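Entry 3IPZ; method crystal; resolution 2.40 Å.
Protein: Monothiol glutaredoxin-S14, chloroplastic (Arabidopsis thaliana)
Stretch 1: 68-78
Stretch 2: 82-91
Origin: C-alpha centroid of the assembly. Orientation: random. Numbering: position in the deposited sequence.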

# COMPACT_ATOMS: atom_id res chain seq x y z
N TYR A 68 6.97 -3.78 -9.61
CA TYR A 68 5.57 -3.66 -9.98
C TYR A 68 5.04 -2.23 -9.79
O TYR A 68 4.36 -1.69 -10.66
CB TYR A 68 4.72 -4.63 -9.14
CG TYR A 68 3.27 -4.73 -9.55
CD1 TYR A 68 2.89 -5.47 -10.66
CD2 TYR A 68 2.28 -4.10 -8.80
CE1 TYR A 68 1.54 -5.59 -11.02
CE2 TYR A 68 0.93 -4.21 -9.16
CZ TYR A 68 0.57 -4.95 -10.27
OH TYR A 68 -0.76 -5.07 -10.61
N SER A 69 5.34 -1.64 -8.64
CA SER A 69 4.89 -0.28 -8.31
C SER A 69 5.82 0.79 -8.87
O SER A 69 5.44 1.96 -8.96
CB SER A 69 4.84 -0.10 -6.79
OG SER A 69 4.10 -1.14 -6.17
N ASN A 70 7.03 0.38 -9.22
CA ASN A 70 8.07 1.28 -9.73
C ASN A 70 8.39 2.35 -8.68
O ASN A 70 8.56 3.52 -9.01
CB ASN A 70 7.66 1.94 -11.04
CG ASN A 70 8.81 2.68 -11.69
OD1 ASN A 70 9.86 2.09 -11.96
ND2 ASN A 70 8.63 3.97 -11.93
N TRP A 71 8.47 1.92 -7.43
CA TRP A 71 8.76 2.77 -6.30
C TRP A 71 9.68 1.92 -5.42
O TRP A 71 9.29 0.85 -4.97
CB TRP A 71 7.44 3.12 -5.58
CG TRP A 71 7.64 3.98 -4.38
CD1 TRP A 71 7.53 3.60 -3.07
CD2 TRP A 71 8.09 5.34 -4.37
NE1 TRP A 71 7.90 4.64 -2.25
CE2 TRP A 71 8.25 5.72 -3.02
CE3 TRP A 71 8.39 6.27 -5.38
CZ2 TRP A 71 8.69 6.99 -2.65
CZ3 TRP A 71 8.83 7.54 -5.01
CH2 TRP A 71 8.98 7.88 -3.66
N PRO A 72 10.91 2.38 -5.17
CA PRO A 72 11.95 1.71 -4.38
C PRO A 72 11.75 1.40 -2.90
O PRO A 72 12.53 0.63 -2.34
CB PRO A 72 13.18 2.57 -4.61
CG PRO A 72 12.59 3.94 -4.68
CD PRO A 72 11.38 3.73 -5.57
N THR A 73 10.75 1.98 -2.25
CA THR A 73 10.55 1.67 -0.84
C THR A 73 9.14 1.39 -0.41
O THR A 73 8.23 1.23 -1.23
CB THR A 73 11.01 2.78 0.12
OG1 THR A 73 11.56 3.87 -0.62
CG2 THR A 73 12.00 2.22 1.14
N PHE A 74 8.98 1.36 0.90
CA PHE A 74 7.72 1.11 1.55
C PHE A 74 7.65 2.07 2.72
O PHE A 74 8.68 2.44 3.29
CB PHE A 74 7.65 -0.34 2.03
CG PHE A 74 7.79 -1.33 0.91
CD1 PHE A 74 9.04 -1.77 0.50
CD2 PHE A 74 6.66 -1.75 0.21
CE1 PHE A 74 9.17 -2.61 -0.59
CE2 PHE A 74 6.78 -2.60 -0.89
CZ PHE A 74 8.04 -3.03 -1.29
N PRO A 75 6.44 2.43 3.14
CA PRO A 75 5.15 1.99 2.61
C PRO A 75 4.77 2.28 1.16
O PRO A 75 5.16 3.27 0.56
CB PRO A 75 4.16 2.62 3.57
CG PRO A 75 4.82 3.93 3.87
CD PRO A 75 6.25 3.50 4.14
N GLN A 76 3.97 1.37 0.63
CA GLN A 76 3.41 1.45 -0.70
C GLN A 76 1.92 1.22 -0.48
O GLN A 76 1.51 0.19 0.04
CB GLN A 76 4.00 0.35 -1.60
CG GLN A 76 5.30 0.74 -2.26
CD GLN A 76 5.84 -0.33 -3.20
OE1 GLN A 76 5.08 -1.10 -3.79
NE2 GLN A 76 7.16 -0.37 -3.36
N LEU A 77 1.10 2.19 -0.89
CA LEU A 77 -0.34 2.10 -0.71
C LEU A 77 -1.09 1.86 -2.00
O LEU A 77 -0.86 2.52 -3.01
CB LEU A 77 -0.87 3.39 -0.07
CG LEU A 77 -2.37 3.51 0.23
CD1 LEU A 77 -2.79 2.47 1.28
CD2 LEU A 77 -2.68 4.92 0.74
N TYR A 78 -1.98 0.88 -1.97
CA TYR A 78 -2.80 0.56 -3.13
C TYR A 78 -4.28 0.83 -2.78
O TYR A 78 -4.73 0.54 -1.66
CB TYR A 78 -2.63 -0.91 -3.54
CG TYR A 78 -1.43 -1.16 -4.43
CD1 TYR A 78 -0.13 -1.26 -3.91
CD2 TYR A 78 -1.59 -1.27 -5.82
CE1 TYR A 78 0.98 -1.47 -4.75
CE2 TYR A 78 -0.51 -1.48 -6.66
CZ TYR A 78 0.78 -1.58 -6.12
OH TYR A 78 1.84 -1.76 -6.98
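Stretch 2, residues 82-91: EFFGGCDITL

Stretch 2 enters as a β-strand beginning with Glu-82 and turns at Gly-86, the N-cap, into a helix running from Cys-87 through Leu-91 and beyond. Its strand pairs antiparallel with strand 76-78: the N-to-C directions make an angle of 134°, the signed crossing angle is 134°, and the axes approach to 4.7 Å. The two stretches together bury 600 Å².

Stretch 1 opens with the end of a helix. Ser-69 points its CA-to-CB bond toward stretch 2, and its CB lies 3.9 Å from the centroid of the Phe-83 ring, 10° off the normal, a CH-pi contact over the face. Asn-70 then leaves helical geometry with positive phi, and the chain reaches Trp-71 in an extended conformation. Trp-71 CB is 3.7 Å from Phe-83 CZ, while the Trp-71 five-membered ring and the Phe-83 ring are oblique, with planes at 32° and centroids 6.0 Å apart. The indole also covers the turn: Gly-86 N lies over one face, and Trp-71 NE1 is 3.7 Å from Gly-86 CA. An ideal CB on Gly-86 would fall 2.4 Å from Trp-71 NE1, so the close packing depends on the missing side chain.

Pro-75 follows a cis peptide bond. Pro-75 O receives a CA-H...O contact from Gly-86 CA at 3.2 Å, and Pro-75 CG packs 4.1 Å from Cys-87 CB. One water ties this corner together, donating to Pro-75 O (2.9 Å) and accepting from Cys-87 N (2.8 Å) and Trp-71 NE1 (3.2 Å). At Gln-76, CG rests 3.9 Å from Phe-83 CE1.

Leu-77 carries the backbone pairing. Leu-77 N donates to Gly-85 O at 3.0 Å (N-H...O 166°), and Leu-77 O accepts from Phe-84 N at 2.7 Å (157°). A weak bond from Gly-85 N to the same Leu-77 O, 3.5 Å, makes that oxygen a shared acceptor. This is the signature of a β-bulge: Leu-77 bridges Gly-85, yet Tyr-78 bridges Phe-83, a register shift of one. Leu-77 CD2 reaches Thr-90 CG2 at 3.8 Å and Phe-84 CD2 at 4.3 Å.

Tyr-78 and Phe-83 share the face opposite that of the Leu-77 side chain, as a non-hydrogen-bonded pair with CA atoms 4.5 Å apart. Phe-83 CA sits 3.7 Å from the Tyr-78 ring centroid, over its face, and Tyr-78 CE2 meets Phe-83 CB at 3.5 Å. The two rings are oblique, at 53°.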

# COMPACT_ATOMS: atom_id res chain seq x y z
N GLU A 82 -4.98 -0.07 -7.70
CA GLU A 82 -4.01 0.76 -8.42
C GLU A 82 -3.04 1.34 -7.41
O GLU A 82 -3.45 1.74 -6.32
CB GLU A 82 -4.71 1.91 -9.16
CG GLU A 82 -5.71 1.44 -10.22
CD GLU A 82 -5.04 0.73 -11.39
OE1 GLU A 82 -5.75 0.06 -12.18
OE2 GLU A 82 -3.80 0.85 -11.53
N PHE A 83 -1.76 1.38 -7.76
CA PHE A 83 -0.75 1.92 -6.87
C PHE A 83 -1.02 3.42 -6.66
O PHE A 83 -1.05 4.20 -7.61
CB PHE A 83 0.64 1.70 -7.46
CG PHE A 83 1.74 2.38 -6.70
CD1 PHE A 83 1.96 2.08 -5.36
CD2 PHE A 83 2.54 3.35 -7.31
CE1 PHE A 83 2.98 2.74 -4.63
CE2 PHE A 83 3.54 4.01 -6.60
CZ PHE A 83 3.76 3.70 -5.25
N PHE A 84 -1.22 3.82 -5.40
CA PHE A 84 -1.48 5.22 -5.10
C PHE A 84 -0.20 6.00 -4.85
O PHE A 84 -0.02 7.08 -5.37
CB PHE A 84 -2.40 5.35 -3.89
CG PHE A 84 -2.87 6.74 -3.66
CD1 PHE A 84 -3.86 7.31 -4.47
CD2 PHE A 84 -2.30 7.52 -2.65
CE1 PHE A 84 -4.26 8.62 -4.30
CE2 PHE A 84 -2.69 8.84 -2.47
CZ PHE A 84 -3.67 9.40 -3.29
N GLY A 85 0.70 5.45 -4.03
CA GLY A 85 1.95 6.14 -3.78
C GLY A 85 2.67 5.70 -2.52
O GLY A 85 2.16 4.86 -1.77
N GLY A 86 3.86 6.26 -2.30
CA GLY A 86 4.62 5.93 -1.11
C GLY A 86 4.24 6.89 0.00
O GLY A 86 3.19 7.53 -0.07
N CYS A 87 5.09 7.01 1.01
CA CYS A 87 4.82 7.89 2.14
C CYS A 87 4.53 9.36 1.79
O CYS A 87 3.45 9.87 2.11
CB CYS A 87 5.97 7.84 3.15
SG CYS A 87 5.54 8.55 4.77
N ASP A 88 5.48 10.04 1.13
CA ASP A 88 5.33 11.45 0.78
C ASP A 88 4.06 11.77 0.01
O ASP A 88 3.36 12.74 0.32
CB ASP A 88 6.54 11.95 -0.02
CG ASP A 88 7.82 11.96 0.78
OD1 ASP A 88 7.79 12.45 1.93
OD2 ASP A 88 8.85 11.47 0.27
N ILE A 89 3.76 10.97 -0.99
CA ILE A 89 2.57 11.19 -1.78
C ILE A 89 1.27 10.92 -1.00
O ILE A 89 0.27 11.62 -1.19
CB ILE A 89 2.64 10.36 -3.08
CG1 ILE A 89 3.60 11.06 -4.04
CG2 ILE A 89 1.26 10.19 -3.70
CD1 ILE A 89 4.06 10.21 -5.22
N THR A 90 1.30 9.93 -0.10
CA THR A 90 0.12 9.60 0.70
C THR A 90 -0.14 10.69 1.74
O THR A 90 -1.30 11.03 2.02
CB THR A 90 0.29 8.25 1.45
OG1 THR A 90 0.52 7.20 0.50
CG2 THR A 90 -0.97 7.94 2.25
N LEU A 91 0.93 11.23 2.31
CA LEU A 91 0.81 12.27 3.32
C LEU A 91 0.22 13.53 2.68
O LEU A 91 -0.68 14.16 3.23
CB LEU A 91 2.18 12.60 3.90
CG LEU A 91 2.27 13.05 5.37
CD1 LEU A 91 3.43 14.02 5.49
CD2 LEU A 91 0.99 13.74 5.83
O HOH W 1 7.28 5.20 0.81